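Dipeptide transport protein DPPA (Bacillus subtilis, PDB 1HI9) hydrolyses N-terminal residues from peptides containing D-amino acids, as a zinc-dependent aminopeptidase that assembles into a self-compartmentalizing decamer. Local coordinates at the interface of chains A and B and the interface of chains A and C. Coordinates in Å, arbitrary orientation; residue numbers count along the deposited sequence, not the author numbering. Chains: chain A/B/C, Dipeptide transport protein DPPA.

Contact 1: the interface of chains A and B. Residues chain A 234-236, 249, 260, 263, 267; chain B 234-236, 249, 260, 263, 267.
One face of the A:Phe249 phenyl ring carries the methyl CE of A:Met235 from its own chain, 3.6 Å above the plane and displaced toward the rim. The far tip of the same ring reaches the partner: CZ of A:Phe249 lies 4.1 Å from CB of B:Pro236, the ring and the pyrrolidine crossing obliquely. CG stands anti to the backbone N (chi1 175°), which sends the ring tip toward chain B. Each proline is also met by the partner's methionine, A:Pro236 CD lying 3.8 Å from B:Met235 SD, side chains roughly perpendicular. The two methionines slide past each other in opposite directions, CG of A:Met235 to CG of B:Met235 4.1 Å; each runs straight through chi2 and bends at chi3 (89° in chain A), turning its methyl back to its own phenylalanine. A:Val263 and B:Val263 bury the most surface here. Their CG1 atoms, anti to the backbone N, meet at 4.0 Å, while CG2 of A:Val263 rests 3.7 Å from B:Leu234 O. CD1 of A:Leu267 touches CG1 of B:Val263, and the twin does the same. With no N or O of one side within bonding reach of the other, the patch probably holds by nonpolar packing. In both chains helix 254-268 supplies A:Ala260, A:Val263, A:Leu267 and their twins, strand 246-250 supplies A:Phe249 and B:Phe249, and loop 234-236 after helix 226-232 lies against the partner's helix across a two-fold axis.

Contact 2: the interface of chains A and C. Residues chain A 225-227, 230, 271-273; chain C 108-109, 114, 178-179.
The carbonyl O of A:Phe273 is gripped by two hydrogen bonds from one guanidinium, C:Arg179 NH1 at 3.0 Å and NH2 at 3.1 Å, an end-on fork closing on one atom. NH2 comes nearly along the C=O axis (171°), whereas NH1 sits above the carbonyl plane; the oxygen itself stays close to the guanidinium plane. A weak bond from NH1 to A:Ser272 O adds to this edge. Within chain C the other side of the guanidinium is braced by C:Ser114, whose carbonyl O takes NH2 at 2.8 Å and whose hydroxyl OG takes NE at 3.1 Å, a second-shell clamp that fixes the rotation of the group. Over one face the A:Asn225 amide stacks almost parallel, planes 12° apart, its CG 4.0 Å above the centre near C:Arg179 CZ. The arginine reaches this position with CG anti to the backbone N (chi1 -170°) and an extended chain, its CD packed on A:Gly227. At its root, C:Arg179 N donates to the syn lone pair of A:Glu230 OE1 at 2.7 Å; the carboxylate thus meets backbone rather than guanidinium, although its charge could still favour the arginine's at longer range. An alanine here, without the guanidinium, would remove the fork on the A:Phe273 carbonyl and the stack with A:Asn225, and would probably weaken the hold of the chain A tail on chain C. Chain A contributes A:Asn225 just before helix 226-232, A:Tyr226, A:Gly227 and A:Glu230 of that helix, and its C-terminal tail, residues 271-273; chain C contributes loops 108-109 and 114 and the segment 178-179.

Contact 1: the interface of chains A and B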
ATOM      1  N   LEU A 234      -0.779  31.959  18.517  1.00 41.59           N
ATOM      2  CA  LEU A 234      -2.206  32.062  18.245  1.00 42.04           C
ATOM      3  C   LEU A 234      -2.953  32.042  19.578  1.00 42.74           C
ATOM      4  O   LEU A 234      -4.043  32.591  19.701  1.00 42.91           O
ATOM      5  CB  LEU A 234      -2.659  30.878  17.399  1.00 42.80           C
ATOM      6  CG  LEU A 234      -3.167  31.101  15.978  1.00 45.12           C
ATOM      7  CD1 LEU A 234      -2.376  32.179  15.261  1.00 45.78           C
ATOM      8  CD2 LEU A 234      -3.078  29.776  15.240  1.00 44.43           C
ATOM      9  N   MET A 235      -2.360  31.400  20.578  1.00 42.67           N
ATOM     10  CA  MET A 235      -2.991  31.309  21.886  1.00 41.82           C
ATOM     11  C   MET A 235      -3.067  32.669  22.565  1.00 43.03           C
ATOM     12  O   MET A 235      -2.076  33.397  22.634  1.00 43.46           O
ATOM     13  CB  MET A 235      -2.225  30.344  22.782  1.00 40.94           C
ATOM     14  CG  MET A 235      -2.973  29.977  24.047  1.00 40.60           C
ATOM     15  SD  MET A 235      -2.071  28.819  25.078  1.00 41.03           S
ATOM     16  CE  MET A 235      -1.106  29.974  26.102  1.00 40.46           C
ATOM     17  N   PRO A 236      -4.252  33.029  23.083  1.00 42.92           N
ATOM     18  CA  PRO A 236      -4.415  34.319  23.756  1.00 42.71           C
ATOM     19  C   PRO A 236      -3.421  34.475  24.904  1.00 42.72           C
ATOM     20  O   PRO A 236      -3.133  33.516  25.620  1.00 43.90           O
ATOM     21  CB  PRO A 236      -5.856  34.266  24.258  1.00 43.02           C
ATOM     22  CG  PRO A 236      -6.534  33.383  23.253  1.00 43.35           C
ATOM     23  CD  PRO A 236      -5.523  32.282  23.072  1.00 43.31           C
ATOM     24  N   PHE A 249       4.626  33.771  27.551  1.00 40.81           N
ATOM     25  CA  PHE A 249       3.311  33.745  28.153  1.00 40.00           C
ATOM     26  C   PHE A 249       3.409  34.017  29.654  1.00 40.65           C
ATOM     27  O   PHE A 249       4.028  33.243  30.389  1.00 39.02           O
ATOM     28  CB  PHE A 249       2.667  32.373  27.927  1.00 39.75           C
ATOM     29  CG  PHE A 249       1.347  32.201  28.626  1.00 39.97           C
ATOM     30  CD1 PHE A 249       0.192  32.787  28.112  1.00 38.32           C
ATOM     31  CD2 PHE A 249       1.273  31.513  29.833  1.00 38.41           C
ATOM     32  CE1 PHE A 249      -1.012  32.690  28.789  1.00 37.79           C
ATOM     33  CE2 PHE A 249       0.071  31.413  30.516  1.00 39.42           C
ATOM     34  CZ  PHE A 249      -1.075  32.004  29.996  1.00 38.64           C
ATOM     35  N   ALA A 260      -0.121  26.017  29.686  1.00 35.76           N
ATOM     36  CA  ALA A 260       0.137  26.884  28.554  1.00 35.50           C
ATOM     37  C   ALA A 260       1.184  26.179  27.693  1.00 35.51           C
ATOM     38  O   ALA A 260       1.138  26.251  26.465  1.00 35.63           O
ATOM     39  CB  ALA A 260       0.651  28.235  29.027  1.00 36.72           C
ATOM     40  N   VAL A 263      -0.543  23.401  25.553  1.00 32.49           N
ATOM     41  CA  VAL A 263      -1.259  23.965  24.416  1.00 31.97           C
ATOM     42  C   VAL A 263      -0.328  24.535  23.341  1.00 32.57           C
ATOM     43  O   VAL A 263      -0.488  24.221  22.162  1.00 33.79           O
ATOM     44  CB  VAL A 263      -2.232  25.065  24.879  1.00 30.61           C
ATOM     45  CG1 VAL A 263      -2.889  25.727  23.677  1.00 29.70           C
ATOM     46  CG2 VAL A 263      -3.292  24.446  25.778  1.00 30.83           C
ATOM     47  N   LEU A 267       0.093  23.158  19.563  1.00 33.62           N
ATOM     48  CA  LEU A 267      -0.138  23.970  18.379  1.00 33.43           C
ATOM     49  C   LEU A 267       1.076  23.916  17.466  1.00 34.12           C
ATOM     50  O   LEU A 267       0.951  23.810  16.240  1.00 36.18           O
ATOM     51  CB  LEU A 267      -0.405  25.421  18.768  1.00 32.01           C
ATOM     52  CG  LEU A 267      -1.706  25.688  19.532  1.00 32.32           C
ATOM     53  CD1 LEU A 267      -1.683  27.073  20.139  1.00 30.70           C
ATOM     54  CD2 LEU A 267      -2.889  25.530  18.587  1.00 32.68           C
TER
ATOM     55  N   LEU B 234      -8.137  22.893  27.941  1.00 43.27           N
ATOM     56  CA  LEU B 234      -6.730  22.908  28.319  1.00 42.67           C
ATOM     57  C   LEU B 234      -6.215  24.333  28.169  1.00 42.33           C
ATOM     58  O   LEU B 234      -5.285  24.744  28.859  1.00 42.36           O
ATOM     59  CB  LEU B 234      -5.934  21.995  27.392  1.00 43.12           C
ATOM     60  CG  LEU B 234      -5.251  20.751  27.943  1.00 42.70           C
ATOM     61  CD1 LEU B 234      -6.096  20.069  29.001  1.00 43.61           C
ATOM     62  CD2 LEU B 234      -4.983  19.820  26.773  1.00 43.63           C
ATOM     63  N   MET B 235      -6.819  25.085  27.254  1.00 41.40           N
ATOM     64  CA  MET B 235      -6.395  26.459  27.022  1.00 40.98           C
ATOM     65  C   MET B 235      -6.685  27.361  28.227  1.00 40.64           C
ATOM     66  O   MET B 235      -7.794  27.385  28.745  1.00 39.28           O
ATOM     67  CB  MET B 235      -7.091  27.028  25.782  1.00 40.72           C
ATOM     68  CG  MET B 235      -6.503  28.349  25.316  1.00 40.45           C
ATOM     69  SD  MET B 235      -7.341  29.022  23.885  1.00 43.92           S
ATOM     70  CE  MET B 235      -8.645  29.962  24.693  1.00 41.15           C
ATOM     71  N   PRO B 236      -5.681  28.121  28.684  1.00 41.60           N
ATOM     72  CA  PRO B 236      -5.875  29.016  29.833  1.00 42.64           C
ATOM     73  C   PRO B 236      -7.025  29.994  29.610  1.00 43.07           C
ATOM     74  O   PRO B 236      -7.197  30.535  28.514  1.00 42.09           O
ATOM     75  CB  PRO B 236      -4.538  29.749  29.937  1.00 42.60           C
ATOM     76  CG  PRO B 236      -3.559  28.747  29.384  1.00 44.02           C
ATOM     77  CD  PRO B 236      -4.301  28.208  28.178  1.00 42.08           C
ATOM     78  N   PHE B 249     -15.116  30.970  27.187  1.00 40.40           N
ATOM     79  CA  PHE B 249     -13.921  31.777  27.270  1.00 39.86           C
ATOM     80  C   PHE B 249     -14.308  33.253  27.252  1.00 41.42           C
ATOM     81  O   PHE B 249     -14.913  33.724  26.291  1.00 42.76           O
ATOM     82  CB  PHE B 249     -13.011  31.475  26.081  1.00 39.09           C
ATOM     83  CG  PHE B 249     -11.808  32.366  25.999  1.00 37.15           C
ATOM     84  CD1 PHE B 249     -10.711  32.155  26.819  1.00 35.92           C
ATOM     85  CD2 PHE B 249     -11.798  33.451  25.133  1.00 37.16           C
ATOM     86  CE1 PHE B 249      -9.614  33.018  26.781  1.00 36.52           C
ATOM     87  CE2 PHE B 249     -10.706  34.322  25.089  1.00 37.27           C
ATOM     88  CZ  PHE B 249      -9.617  34.104  25.914  1.00 36.53           C
ATOM     89  N   ALA B 260      -9.397  32.708  20.027  1.00 37.54           N
ATOM     90  CA  ALA B 260      -9.628  31.684  21.036  1.00 36.01           C
ATOM     91  C   ALA B 260     -10.401  30.543  20.356  1.00 36.59           C
ATOM     92  O   ALA B 260     -10.219  29.367  20.679  1.00 37.40           O
ATOM     93  CB  ALA B 260     -10.427  32.252  22.197  1.00 35.36           C
ATOM     94  N   VAL B 263      -7.867  28.370  18.325  1.00 32.03           N
ATOM     95  CA  VAL B 263      -7.101  27.484  19.188  1.00 31.01           C
ATOM     96  C   VAL B 263      -7.947  26.386  19.818  1.00 31.98           C
ATOM     97  O   VAL B 263      -7.552  25.221  19.821  1.00 33.43           O
ATOM     98  CB  VAL B 263      -6.392  28.296  20.293  1.00 30.99           C
ATOM     99  CG1 VAL B 263      -5.686  27.374  21.268  1.00 28.72           C
ATOM    100  CG2 VAL B 263      -5.398  29.261  19.655  1.00 28.75           C
ATOM    101  N   LEU B 267      -7.467  22.410  19.050  1.00 33.74           N
ATOM    102  CA  LEU B 267      -7.219  21.427  20.091  1.00 33.91           C
ATOM    103  C   LEU B 267      -8.241  20.308  20.007  1.00 34.96           C
ATOM    104  O   LEU B 267      -7.892  19.130  20.091  1.00 34.47           O
ATOM    105  CB  LEU B 267      -7.309  22.083  21.469  1.00 33.66           C
ATOM    106  CG  LEU B 267      -6.228  23.102  21.818  1.00 33.32           C
ATOM    107  CD1 LEU B 267      -6.626  23.889  23.066  1.00 32.48           C
ATOM    108  CD2 LEU B 267      -4.906  22.375  22.038  1.00 31.56           C
TER

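Contact 2: the interface of chains A and C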
ATOM      1  N   ASN A 225      11.693  26.646  14.352  1.00 34.45           N
ATOM      2  CA  ASN A 225      11.451  27.560  13.227  1.00 33.70           C
ATOM      3  C   ASN A 225      10.360  28.578  13.547  1.00 33.78           C
ATOM      4  O   ASN A 225       9.638  28.446  14.533  1.00 35.23           O
ATOM      5  CB  ASN A 225      11.099  26.786  11.938  1.00 32.40           C
ATOM      6  CG  ASN A 225       9.803  26.003  12.049  1.00 34.55           C
ATOM      7  OD1 ASN A 225       9.798  24.763  12.045  1.00 34.00           O
ATOM      8  ND2 ASN A 225       8.695  26.721  12.151  1.00 33.13           N
ATOM      9  N   TYR A 226      10.244  29.599  12.710  1.00 34.04           N
ATOM     10  CA  TYR A 226       9.256  30.643  12.934  1.00 34.58           C
ATOM     11  C   TYR A 226       7.801  30.163  12.785  1.00 33.95           C
ATOM     12  O   TYR A 226       6.885  30.686  13.434  1.00 33.67           O
ATOM     13  CB  TYR A 226       9.520  31.813  11.993  1.00 36.42           C
ATOM     14  CG  TYR A 226       8.885  33.102  12.449  1.00 38.67           C
ATOM     15  CD1 TYR A 226       9.476  33.887  13.451  1.00 40.72           C
ATOM     16  CD2 TYR A 226       7.684  33.536  11.894  1.00 38.66           C
ATOM     17  CE1 TYR A 226       8.879  35.079  13.883  1.00 40.49           C
ATOM     18  CE2 TYR A 226       7.084  34.717  12.316  1.00 40.47           C
ATOM     19  CZ  TYR A 226       7.678  35.479  13.303  1.00 40.03           C
ATOM     20  OH  TYR A 226       7.051  36.623  13.708  1.00 42.37           O
ATOM     21  N   GLY A 227       7.587  29.181  11.918  1.00 32.24           N
ATOM     22  CA  GLY A 227       6.252  28.643  11.754  1.00 31.86           C
ATOM     23  C   GLY A 227       5.678  28.100  13.063  1.00 31.80           C
ATOM     24  O   GLY A 227       4.510  28.326  13.387  1.00 33.25           O
ATOM     25  N   GLU A 230       4.642  30.979  15.217  1.00 34.67           N
ATOM     26  CA  GLU A 230       3.376  31.585  14.796  1.00 35.69           C
ATOM     27  C   GLU A 230       2.185  30.780  15.302  1.00 35.89           C
ATOM     28  O   GLU A 230       1.206  31.352  15.766  1.00 36.12           O
ATOM     29  CB  GLU A 230       3.296  31.678  13.271  1.00 37.55           C
ATOM     30  CG  GLU A 230       4.377  32.540  12.643  1.00 40.38           C
ATOM     31  CD  GLU A 230       4.331  32.545  11.124  1.00 44.27           C
ATOM     32  OE1 GLU A 230       4.254  31.435  10.524  1.00 43.47           O
ATOM     33  OE2 GLU A 230       4.388  33.659  10.531  1.00 44.96           O
ATOM     34  N   THR A 271       2.782  22.446  12.790  1.00 51.43           N
ATOM     35  CA  THR A 271       3.603  23.126  11.785  1.00 51.03           C
ATOM     36  C   THR A 271       4.065  22.217  10.643  1.00 52.24           C
ATOM     37  O   THR A 271       4.611  21.133  10.861  1.00 51.74           O
ATOM     38  CB  THR A 271       4.842  23.774  12.426  1.00 50.38           C
ATOM     39  OG1 THR A 271       4.426  24.571  13.541  1.00 50.51           O
ATOM     40  CG2 THR A 271       5.569  24.664  11.421  1.00 47.26           C
ATOM     41  N   SER A 272       3.846  22.685   9.421  1.00 52.39           N
ATOM     42  CA  SER A 272       4.236  21.942   8.234  1.00 53.07           C
ATOM     43  C   SER A 272       5.535  22.508   7.648  1.00 52.57           C
ATOM     44  O   SER A 272       6.030  23.548   8.088  1.00 53.26           O
ATOM     45  CB  SER A 272       3.115  22.010   7.183  1.00 53.66           C
ATOM     46  OG  SER A 272       2.940  23.335   6.699  1.00 53.37           O
ATOM     47  N   PHE A 273       6.072  21.818   6.646  1.00 52.52           N
ATOM     48  CA  PHE A 273       7.305  22.234   5.979  1.00 53.18           C
ATOM     49  C   PHE A 273       8.470  22.298   6.965  1.00 53.30           C
ATOM     50  O   PHE A 273       9.124  23.329   7.114  1.00 52.62           O
ATOM     51  CB  PHE A 273       7.108  23.599   5.295  1.00 52.09           C
ATOM     52  CG  PHE A 273       8.183  23.950   4.296  1.00 52.43           C
ATOM     53  CD1 PHE A 273       8.411  23.144   3.177  1.00 51.88           C
ATOM     54  CD2 PHE A 273       8.959  25.095   4.466  1.00 51.91           C
ATOM     55  CE1 PHE A 273       9.393  23.474   2.243  1.00 51.58           C
ATOM     56  CE2 PHE A 273       9.944  25.436   3.538  1.00 51.97           C
ATOM     57  CZ  PHE A 273      10.163  24.624   2.423  1.00 52.19           C
TER
ATOM     58  N   SER C 108      14.638  30.613  10.866  1.00 34.34           N
ATOM     59  CA  SER C 108      14.411  31.268  12.137  1.00 34.22           C
ATOM     60  C   SER C 108      13.904  32.717  12.067  1.00 36.69           C
ATOM     61  O   SER C 108      13.898  33.424  13.074  1.00 36.56           O
ATOM     62  CB  SER C 108      15.704  31.209  12.951  1.00 35.02           C
ATOM     63  OG  SER C 108      16.183  29.872  13.029  1.00 37.04           O
ATOM     64  N   THR C 109      13.486  33.168  10.891  1.00 36.19           N
ATOM     65  CA  THR C 109      12.979  34.527  10.767  1.00 36.25           C
ATOM     66  C   THR C 109      11.641  34.546  10.037  1.00 36.93           C
ATOM     67  O   THR C 109      11.261  33.566   9.388  1.00 35.89           O
ATOM     68  CB  THR C 109      13.970  35.437  10.001  1.00 35.61           C
ATOM     69  OG1 THR C 109      13.966  35.086   8.614  1.00 33.54           O
ATOM     70  CG2 THR C 109      15.382  35.272  10.563  1.00 35.87           C
ATOM     71  N   SER C 114      10.263  29.963   5.265  1.00 33.37           N
ATOM     72  CA  SER C 114      11.613  30.308   5.692  1.00 33.08           C
ATOM     73  C   SER C 114      12.439  29.063   6.061  1.00 33.34           C
ATOM     74  O   SER C 114      11.939  28.123   6.691  1.00 30.67           O
ATOM     75  CB  SER C 114      11.548  31.241   6.897  1.00 31.97           C
ATOM     76  OG  SER C 114      10.877  30.607   7.965  1.00 33.29           O
ATOM     77  N   SER C 178       2.215  34.442   6.981  1.00 37.01           N
ATOM     78  CA  SER C 178       2.669  33.403   7.911  1.00 36.24           C
ATOM     79  C   SER C 178       3.711  32.553   7.164  1.00 35.58           C
ATOM     80  O   SER C 178       4.029  32.818   6.000  1.00 34.67           O
ATOM     81  CB  SER C 178       1.504  32.513   8.380  1.00 35.08           C
ATOM     82  OG  SER C 178       1.220  31.468   7.453  1.00 36.04           O
ATOM     83  N   ARG C 179       4.242  31.530   7.819  1.00 34.07           N
ATOM     84  CA  ARG C 179       5.240  30.710   7.165  1.00 34.28           C
ATOM     85  C   ARG C 179       4.624  29.901   6.013  1.00 34.59           C
ATOM     86  O   ARG C 179       5.335  29.412   5.132  1.00 32.55           O
ATOM     87  CB  ARG C 179       5.919  29.790   8.187  1.00 32.84           C
ATOM     88  CG  ARG C 179       7.147  29.051   7.663  1.00 33.99           C
ATOM     89  CD  ARG C 179       8.089  28.730   8.808  1.00 34.30           C
ATOM     90  NE  ARG C 179       9.260  27.960   8.394  1.00 36.62           N
ATOM     91  CZ  ARG C 179       9.257  26.653   8.131  1.00 37.69           C
ATOM     92  NH1 ARG C 179       8.130  25.953   8.234  1.00 36.59           N
ATOM     93  NH2 ARG C 179      10.389  26.048   7.789  1.00 35.36           N
TER

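The C-alpha centres of contact 1 and contact 2 lie about 19 Å apart, joined through chain A by two stretches of sequence. Helix 226-232 carries residues of contact 2 and leads into the 234-236 loop of contact 1; helix 254-268 serves contact 1 and runs on toward the tail used in contact 2. One region of each subunit thus meets two different neighbours, in these patches by apolar packing toward one and largely polar contacts toward the other. Two distinct two-fold interfaces can link subunits into the homodecamer that encloses the active sites; the centres lie about 21 and 19 Å from A:His115, respectively.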